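Local coordinates for protein argonaute (Methanocaldococcus jannaschii, PDB 5G5S) that acts as a DNA-guided endonuclease that uses short single-stranded guides to bind and slice complementary DNA, and may defend the cell against invading genetic elements, at residues D500-G504 with N559-E563; S592-S598 with S639-N645. Residue numbers count along the deposited sequence, not the author numbering.

Contact 1 (D500-G504 with N559-E563); sequences DYIMG and NIDME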
ATOM      1  N   ASP A 500     -20.757   8.905   7.629  1.00 63.74           N
ATOM      2  CA  ASP A 500     -20.329  10.188   8.178  1.00 64.40           C
ATOM      3  C   ASP A 500     -18.809  10.290   7.968  1.00 65.91           C
ATOM      4  O   ASP A 500     -18.312  11.346   7.593  1.00 65.58           O
ATOM      5  CB  ASP A 500     -20.677  10.276   9.671  1.00 66.84           C
ATOM      6  CG  ASP A 500     -22.166  10.335   9.935  1.00 76.82           C
ATOM      7  OD1 ASP A 500     -22.744  11.431   9.816  1.00 83.17           O
ATOM      8  OD2 ASP A 500     -22.754   9.285  10.257  1.00 75.52           O
ATOM      9  N   TYR A 501     -18.095   9.163   8.175  1.00 60.61           N
ATOM     10  CA  TYR A 501     -16.652   9.022   8.001  1.00 58.16           C
ATOM     11  C   TYR A 501     -16.291   7.739   7.310  1.00 58.46           C
ATOM     12  O   TYR A 501     -16.906   6.699   7.540  1.00 57.61           O
ATOM     13  CB  TYR A 501     -15.905   9.046   9.352  1.00 58.97           C
ATOM     14  CG  TYR A 501     -16.125  10.292  10.175  1.00 64.33           C
ATOM     15  CD1 TYR A 501     -15.878  11.559   9.641  1.00 68.61           C
ATOM     16  CD2 TYR A 501     -16.518  10.209  11.510  1.00 65.50           C
ATOM     17  CE1 TYR A 501     -16.078  12.714  10.399  1.00 72.90           C
ATOM     18  CE2 TYR A 501     -16.696  11.354  12.284  1.00 68.25           C
ATOM     19  CZ  TYR A 501     -16.482  12.606  11.721  1.00 82.29           C
ATOM     20  OH  TYR A 501     -16.660  13.744  12.472  1.00 92.09           O
ATOM     21  N   ILE A 502     -15.278   7.826   6.460  1.00 54.47           N
ATOM     22  CA  ILE A 502     -14.619   6.719   5.796  1.00 52.77           C
ATOM     23  C   ILE A 502     -13.190   6.889   6.285  1.00 55.66           C
ATOM     24  O   ILE A 502     -12.597   7.964   6.107  1.00 54.36           O
ATOM     25  CB  ILE A 502     -14.768   6.703   4.265  1.00 56.39           C
ATOM     26  CG1 ILE A 502     -16.241   6.387   3.885  1.00 57.23           C
ATOM     27  CG2 ILE A 502     -13.772   5.672   3.655  1.00 55.10           C
ATOM     28  CD1 ILE A 502     -16.651   6.792   2.463  1.00 65.15           C
ATOM     29  N   MET A 503     -12.705   5.881   7.035  1.00 51.09           N
ATOM     30  CA  MET A 503     -11.412   5.970   7.675  1.00 50.31           C
ATOM     31  C   MET A 503     -10.449   4.900   7.174  1.00 53.89           C
ATOM     32  O   MET A 503     -10.716   3.710   7.291  1.00 53.57           O
ATOM     33  CB  MET A 503     -11.583   5.937   9.203  1.00 52.33           C
ATOM     34  CG  MET A 503     -12.271   7.162   9.776  1.00 56.50           C
ATOM     35  SD  MET A 503     -12.352   7.080  11.581  1.00 62.33           S
ATOM     36  CE  MET A 503     -13.187   8.614  11.972  1.00 59.92           C
ATOM     37  N   GLY A 504      -9.360   5.358   6.574  1.00 50.32           N
ATOM     38  CA  GLY A 504      -8.288   4.515   6.079  1.00 50.68           C
ATOM     39  C   GLY A 504      -7.320   4.276   7.208  1.00 56.78           C
ATOM     40  O   GLY A 504      -6.882   5.219   7.859  1.00 55.56           O
ATOM     41  N   ASN A 559     -10.033  13.815  19.690  1.00 72.85           N
ATOM     42  CA  ASN A 559     -11.187  14.719  19.760  1.00 74.18           C
ATOM     43  C   ASN A 559     -12.148  14.625  18.564  1.00 77.35           C
ATOM     44  O   ASN A 559     -12.801  15.610  18.213  1.00 79.67           O
ATOM     45  CB  ASN A 559     -10.784  16.192  20.072  1.00 77.16           C
ATOM     46  CG  ASN A 559      -9.783  16.371  21.197  1.00101.34           C
ATOM     47  OD1 ASN A 559      -8.652  16.820  20.974  1.00 94.76           O
ATOM     48  ND2 ASN A 559     -10.173  16.038  22.429  1.00 91.95           N
ATOM     49  N   ILE A 560     -12.267  13.436  17.963  1.00 70.95           N
ATOM     50  CA  ILE A 560     -13.215  13.227  16.867  1.00 69.75           C
ATOM     51  C   ILE A 560     -14.505  12.672  17.484  1.00 74.44           C
ATOM     52  O   ILE A 560     -14.454  11.700  18.246  1.00 73.48           O
ATOM     53  CB  ILE A 560     -12.633  12.326  15.732  1.00 70.35           C
ATOM     54  CG1 ILE A 560     -11.420  13.013  15.042  1.00 70.36           C
ATOM     55  CG2 ILE A 560     -13.710  11.953  14.697  1.00 69.26           C
ATOM     56  CD1 ILE A 560     -10.331  12.093  14.595  1.00 69.15           C
ATOM     57  N   ASP A 561     -15.652  13.319  17.201  1.00 72.50           N
ATOM     58  CA  ASP A 561     -16.942  12.846  17.701  1.00 72.36           C
ATOM     59  C   ASP A 561     -17.282  11.581  16.925  1.00 72.57           C
ATOM     60  O   ASP A 561     -17.411  11.604  15.700  1.00 70.62           O
ATOM     61  CB  ASP A 561     -18.052  13.915  17.578  1.00 76.03           C
ATOM     62  CG  ASP A 561     -19.436  13.507  18.088  1.00 85.69           C
ATOM     63  OD1 ASP A 561     -19.523  12.540  18.886  1.00 84.01           O
ATOM     64  OD2 ASP A 561     -20.428  14.177  17.716  1.00 94.14           O
ATOM     65  N   MET A 562     -17.351  10.471  17.636  1.00 69.63           N
ATOM     66  CA  MET A 562     -17.638   9.204  16.986  1.00 69.26           C
ATOM     67  C   MET A 562     -18.884   8.484  17.440  1.00 71.69           C
ATOM     68  O   MET A 562     -19.071   7.309  17.131  1.00 70.08           O
ATOM     69  CB  MET A 562     -16.390   8.335  16.913  1.00 71.02           C
ATOM     70  CG  MET A 562     -15.616   8.668  15.666  1.00 74.03           C
ATOM     71  SD  MET A 562     -13.999   7.996  15.668  1.00 77.62           S
ATOM     72  CE  MET A 562     -14.348   6.265  15.287  1.00 72.81           C
ATOM     73  N   GLU A 563     -19.773   9.240  18.106  1.00 68.79           N
ATOM     74  CA  GLU A 563     -21.062   8.795  18.613  1.00 69.23           C
ATOM     75  C   GLU A 563     -22.144   9.164  17.615  1.00 73.09           C
ATOM     76  O   GLU A 563     -22.052  10.225  16.979  1.00 72.65           O
ATOM     77  CB  GLU A 563     -21.363   9.479  19.947  1.00 72.58           C
ATOM     78  CG  GLU A 563     -20.285   9.273  21.002  1.00 84.62           C
ATOM     79  CD  GLU A 563     -20.555   9.846  22.381  1.00109.03           C
ATOM     80  OE1 GLU A 563     -21.540  10.606  22.547  1.00 97.17           O
ATOM     81  OE2 GLU A 563     -19.766   9.531  23.301  1.00107.21           O
TER
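Y501 and M503 stand two residues apart on a strand, so their CA-to-CB bonds both point toward the loop 559-563, while I502 between them turns to the other face of the sheet and packs on helix 656-666. Y501 and M503 both adopt m at chi1. M503 then runs fully extended, with chi2 and chi3 both t, and this carries its CE out to 3.8 Å from M562 SD and 4.3 Å from I560 CG2. M562 answers with a different shape: its CA-to-CB bond points sideways, but an m chi1 near -87°, a t chi2 and a p chi3 of 77° bring the end of the side chain nearer. Unbranched and flexible, methionine can fill the remaining space. Strand 501-506 belongs to the RNase H-like fold of the PIWI domain, and the loop leads from helix 547-556 into strand 566-571, the parallel neighbour of strand 501-506. I560 and M562 also touch L554 of that helix, so these side chains lie between helix and sheet. I560, m at chi1, offers its CG2 to Y501 CE2 at 3.9 Å; a beta-branched residue gives a broad apolar surface close to the backbone. Tyrosine suits the partly exposed border, having an apolar ring and a polar tip. The ring's edge meets the loop backbone, Y501 CE2 lying 3.5 Å from D561 O, and K565 NZ hydrogen-bonds to D561 O and weakly to Y501 OH. D561 faces solvent; with a t chi1, its OD1 accepts a weak bond of 3.4 Å from E563 N, the connectivity of an Asx turn.

Contact 2 (S592-S598 with S639-N645); sequences SNIEVIS and STWLRFN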
ATOM      1  N   SER A 592     -23.331   3.892  17.384  1.00 62.53           N
ATOM      2  CA  SER A 592     -22.802   4.073  16.055  1.00 59.73           C
ATOM      3  C   SER A 592     -22.773   2.786  15.300  1.00 63.18           C
ATOM      4  O   SER A 592     -22.626   1.720  15.890  1.00 63.69           O
ATOM      5  CB  SER A 592     -21.378   4.623  16.140  1.00 62.13           C
ATOM      6  OG  SER A 592     -21.360   5.950  16.641  1.00 73.63           O
ATOM      7  N   ASN A 593     -22.877   2.892  13.979  1.00 59.26           N
ATOM      8  CA  ASN A 593     -22.740   1.772  13.062  1.00 57.53           C
ATOM      9  C   ASN A 593     -21.259   1.773  12.647  1.00 59.36           C
ATOM     10  O   ASN A 593     -20.773   2.746  12.060  1.00 57.09           O
ATOM     11  CB  ASN A 593     -23.657   1.947  11.866  1.00 51.44           C
ATOM     12  CG  ASN A 593     -23.629   0.789  10.902  1.00 68.60           C
ATOM     13  OD1 ASN A 593     -24.286  -0.232  11.105  1.00 62.79           O
ATOM     14  ND2 ASN A 593     -22.925   0.955   9.788  1.00 55.74           N
ATOM     15  N   ILE A 594     -20.526   0.727  13.044  1.00 57.10           N
ATOM     16  CA  ILE A 594     -19.106   0.585  12.735  1.00 55.40           C
ATOM     17  C   ILE A 594     -18.938  -0.528  11.731  1.00 60.53           C
ATOM     18  O   ILE A 594     -19.293  -1.682  11.993  1.00 61.07           O
ATOM     19  CB  ILE A 594     -18.213   0.385  13.995  1.00 58.61           C
ATOM     20  CG1 ILE A 594     -18.465   1.448  15.108  1.00 60.70           C
ATOM     21  CG2 ILE A 594     -16.728   0.263  13.619  1.00 57.91           C
ATOM     22  CD1 ILE A 594     -18.132   2.968  14.768  1.00 69.49           C
ATOM     23  N   GLU A 595     -18.417  -0.173  10.563  1.00 57.73           N
ATOM     24  CA  GLU A 595     -18.165  -1.153   9.520  1.00 56.73           C
ATOM     25  C   GLU A 595     -16.687  -1.259   9.220  1.00 59.61           C
ATOM     26  O   GLU A 595     -15.935  -0.304   9.437  1.00 58.12           O
ATOM     27  CB  GLU A 595     -18.982  -0.864   8.266  1.00 57.82           C
ATOM     28  CG  GLU A 595     -20.460  -1.164   8.451  1.00 64.72           C
ATOM     29  CD  GLU A 595     -21.327  -0.814   7.260  1.00 72.99           C
ATOM     30  OE1 GLU A 595     -20.774  -0.656   6.150  1.00 67.70           O
ATOM     31  OE2 GLU A 595     -22.560  -0.684   7.437  1.00 69.53           O
ATOM     32  N   VAL A 596     -16.271  -2.450   8.792  1.00 56.97           N
ATOM     33  CA  VAL A 596     -14.902  -2.767   8.428  1.00 57.21           C
ATOM     34  C   VAL A 596     -14.869  -3.694   7.218  1.00 61.81           C
ATOM     35  O   VAL A 596     -15.638  -4.652   7.123  1.00 62.21           O
ATOM     36  CB  VAL A 596     -13.998  -3.218   9.629  1.00 62.23           C
ATOM     37  CG1 VAL A 596     -14.434  -4.559  10.215  1.00 63.30           C
ATOM     38  CG2 VAL A 596     -12.520  -3.245   9.244  1.00 61.32           C
ATOM     39  N   ILE A 597     -14.024  -3.349   6.260  1.00 56.53           N
ATOM     40  CA  ILE A 597     -13.789  -4.138   5.069  1.00 54.10           C
ATOM     41  C   ILE A 597     -12.268  -4.259   4.911  1.00 54.99           C
ATOM     42  O   ILE A 597     -11.533  -3.317   5.216  1.00 54.16           O
ATOM     43  CB  ILE A 597     -14.541  -3.583   3.824  1.00 56.34           C
ATOM     44  CG1 ILE A 597     -14.689  -4.688   2.722  1.00 55.91           C
ATOM     45  CG2 ILE A 597     -13.906  -2.271   3.307  1.00 56.97           C
ATOM     46  CD1 ILE A 597     -15.680  -4.433   1.543  1.00 54.13           C
ATOM     47  N   SER A 598     -11.806  -5.431   4.485  0.50 52.15           N
ATOM     48  CA  SER A 598     -10.392  -5.699   4.263  0.50 51.73           C
ATOM     49  C   SER A 598     -10.060  -5.421   2.797  0.50 56.21           C
ATOM     50  O   SER A 598     -10.757  -5.893   1.899  0.50 56.49           O
ATOM     51  CB  SER A 598     -10.048  -7.132   4.659  0.50 55.85           C
ATOM     52  OG  SER A 598      -8.745  -7.501   4.241  0.50 68.07           O
ATOM     53  N   SER A 639     -12.411  -8.229   1.022  1.00 59.19           N
ATOM     54  CA  SER A 639     -12.800  -9.370   1.841  1.00 60.33           C
ATOM     55  C   SER A 639     -13.403  -8.928   3.159  1.00 63.57           C
ATOM     56  O   SER A 639     -13.099  -7.839   3.655  1.00 62.61           O
ATOM     57  CB  SER A 639     -11.559 -10.222   2.117  1.00 64.90           C
ATOM     58  OG  SER A 639     -11.852 -11.377   2.878  1.00 80.83           O
ATOM     59  N   THR A 640     -14.182  -9.840   3.768  1.00 60.79           N
ATOM     60  CA  THR A 640     -14.793  -9.761   5.099  1.00 60.30           C
ATOM     61  C   THR A 640     -15.328  -8.394   5.506  1.00 61.49           C
ATOM     62  O   THR A 640     -14.765  -7.707   6.352  1.00 59.70           O
ATOM     63  CB  THR A 640     -13.992 -10.555   6.168  1.00 68.54           C
ATOM     64  OG1 THR A 640     -14.280 -10.089   7.494  1.00 74.44           O
ATOM     65  CG2 THR A 640     -12.524 -10.529   5.945  1.00 60.55           C
ATOM     66  N   TRP A 641     -16.422  -8.011   4.864  1.00 57.55           N
ATOM     67  CA  TRP A 641     -17.133  -6.787   5.151  1.00 55.83           C
ATOM     68  C   TRP A 641     -18.023  -7.112   6.355  1.00 60.19           C
ATOM     69  O   TRP A 641     -18.888  -7.997   6.282  1.00 61.51           O
ATOM     70  CB  TRP A 641     -17.934  -6.373   3.912  1.00 54.09           C
ATOM     71  CG  TRP A 641     -18.641  -5.050   3.999  1.00 54.38           C
ATOM     72  CD1 TRP A 641     -18.410  -4.034   4.891  1.00 56.63           C
ATOM     73  CD2 TRP A 641     -19.691  -4.598   3.134  1.00 54.20           C
ATOM     74  NE1 TRP A 641     -19.221  -2.961   4.605  1.00 56.33           N
ATOM     75  CE2 TRP A 641     -20.037  -3.289   3.541  1.00 57.94           C
ATOM     76  CE3 TRP A 641     -20.385  -5.180   2.059  1.00 55.53           C
ATOM     77  CZ2 TRP A 641     -21.086  -2.576   2.946  1.00 57.06           C
ATOM     78  CZ3 TRP A 641     -21.398  -4.459   1.450  1.00 57.37           C
ATOM     79  CH2 TRP A 641     -21.729  -3.166   1.883  1.00 57.97           C
ATOM     80  N   LEU A 642     -17.730  -6.470   7.486  1.00 55.58           N
ATOM     81  CA  LEU A 642     -18.416  -6.678   8.759  1.00 56.42           C
ATOM     82  C   LEU A 642     -19.143  -5.435   9.227  1.00 61.37           C
ATOM     83  O   LEU A 642     -18.732  -4.321   8.921  1.00 60.28           O
ATOM     84  CB  LEU A 642     -17.416  -7.122   9.845  1.00 56.64           C
ATOM     85  CG  LEU A 642     -16.655  -8.437   9.598  1.00 61.08           C
ATOM     86  CD1 LEU A 642     -15.408  -8.518  10.468  1.00 60.72           C
ATOM     87  CD2 LEU A 642     -17.570  -9.653   9.786  1.00 62.52           C
ATOM     88  N   ARG A 643     -20.227  -5.635   9.980  1.00 60.29           N
ATOM     89  CA  ARG A 643     -21.039  -4.560  10.529  1.00 59.84           C
ATOM     90  C   ARG A 643     -21.291  -4.779  12.007  1.00 62.87           C
ATOM     91  O   ARG A 643     -21.848  -5.811  12.385  1.00 63.31           O
ATOM     92  CB  ARG A 643     -22.365  -4.440   9.760  1.00 58.93           C
ATOM     93  CG  ARG A 643     -23.327  -3.417  10.365  1.00 61.66           C
ATOM     94  CD  ARG A 643     -24.604  -3.333   9.588  1.00 65.47           C
ATOM     95  NE  ARG A 643     -24.398  -2.744   8.264  1.00 69.88           N
ATOM     96  CZ  ARG A 643     -25.215  -2.916   7.233  1.00 80.82           C
ATOM     97  NH1 ARG A 643     -26.296  -3.673   7.355  1.00 73.66           N
ATOM     98  NH2 ARG A 643     -24.944  -2.353   6.064  1.00 69.50           N
ATOM     99  N   PHE A 644     -20.896  -3.792  12.836  1.00 58.18           N
ATOM    100  CA  PHE A 644     -21.147  -3.786  14.280  1.00 58.16           C
ATOM    101  C   PHE A 644     -22.159  -2.690  14.529  1.00 61.19           C
ATOM    102  O   PHE A 644     -21.882  -1.516  14.288  1.00 58.93           O
ATOM    103  CB  PHE A 644     -19.855  -3.587  15.107  1.00 59.27           C
ATOM    104  CG  PHE A 644     -18.823  -4.649  14.809  1.00 59.61           C
ATOM    105  CD1 PHE A 644     -17.909  -4.481  13.771  1.00 59.66           C
ATOM    106  CD2 PHE A 644     -18.808  -5.847  15.520  1.00 61.19           C
ATOM    107  CE1 PHE A 644     -16.990  -5.485  13.463  1.00 60.11           C
ATOM    108  CE2 PHE A 644     -17.870  -6.840  15.227  1.00 62.72           C
ATOM    109  CZ  PHE A 644     -16.956  -6.645  14.213  1.00 59.43           C
ATOM    110  N   ASN A 645     -23.350  -3.089  14.968  1.00 60.28           N
ATOM    111  CA  ASN A 645     -24.481  -2.196  15.196  1.00 62.08           C
ATOM    112  C   ASN A 645     -25.343  -2.757  16.335  1.00 68.89           C
ATOM    113  O   ASN A 645     -25.689  -3.943  16.313  1.00 69.93           O
ATOM    114  CB  ASN A 645     -25.312  -2.089  13.881  1.00 60.73           C
ATOM    115  CG  ASN A 645     -26.359  -0.993  13.831  1.00 69.16           C
ATOM    116  OD1 ASN A 645     -27.024  -0.685  14.808  1.00 63.51           O
ATOM    117  ND2 ASN A 645     -26.594  -0.434  12.652  1.00 61.65           N
TER
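Two strands of the RNase H-like PIWI fold pair here; the axes of segments 593-598 and 639-645 approach to 4.7 Å and run at 174°, nearly antiparallel. Strand 593-600 also has strand 566-571 as a parallel neighbour. E595, V596 and W641 lose the most surface to the pairing. V596 sits opposite L642 in a hydrogen-bonded pair, with V596 N to L642 O at 3.1 Å and L642 N to V596 O at 2.8 Å. Beta-branched and compact, valine suits an extended backbone; its CG1 reaches L642 CB at 3.9 Å and F644 CE1 at 4.2 Å, on the face where helix 577-590 packs against F644. Past this pair the register slips by one: T640 and W641 together oppose I597, a beta bulge in which T640 takes a positive phi, before S598 and S639 resume regular pairing. S598 brings the strand within about 6 Å, side chain to side chain, of D572, a probable catalytic metal ligand. On the other face, E595 and R643 form a non-hydrogen-bonded pair, their CA atoms 4.6 Å apart, closer than at the hydrogen-bonded pairs beside them. A buried carboxylate needs partners: OE2 forms a salt bridge with R643 and accepts a bond from N593 ND2, while OE1 is bonded to Y499 OH. Tryptophan combines a large apolar surface, here touching L652 of strand 648-652, with one donor. The root of its side chain, W641 CB, lies 3.8 Å from I597 CD1, and the indole edge turns to the carboxylate, W641 NE1 donating to E595 OE1 over 3.2 Å.

How the contacts relate
Both contacts reach the central sheet of the PIWI domain, and strand 566-571 lies between them: it neighbours strand 501-506 of contact 1 on one side and strand 593-600 of contact 2 on the other. Contact 1 is mainly buried, small and apolar, joining a strand to a loop through side chains. Contact 2 is only partly buried and about four times larger in covered surface; because it joins neighbouring strands, it is built from backbone hydrogen bonds, supplemented by a salt bridge and side-chain hydrogen bonds on the face that carries E595 and R643. The two meet directly where M562 O and S592 OG, 2.7 Å apart, probably hydrogen-bond.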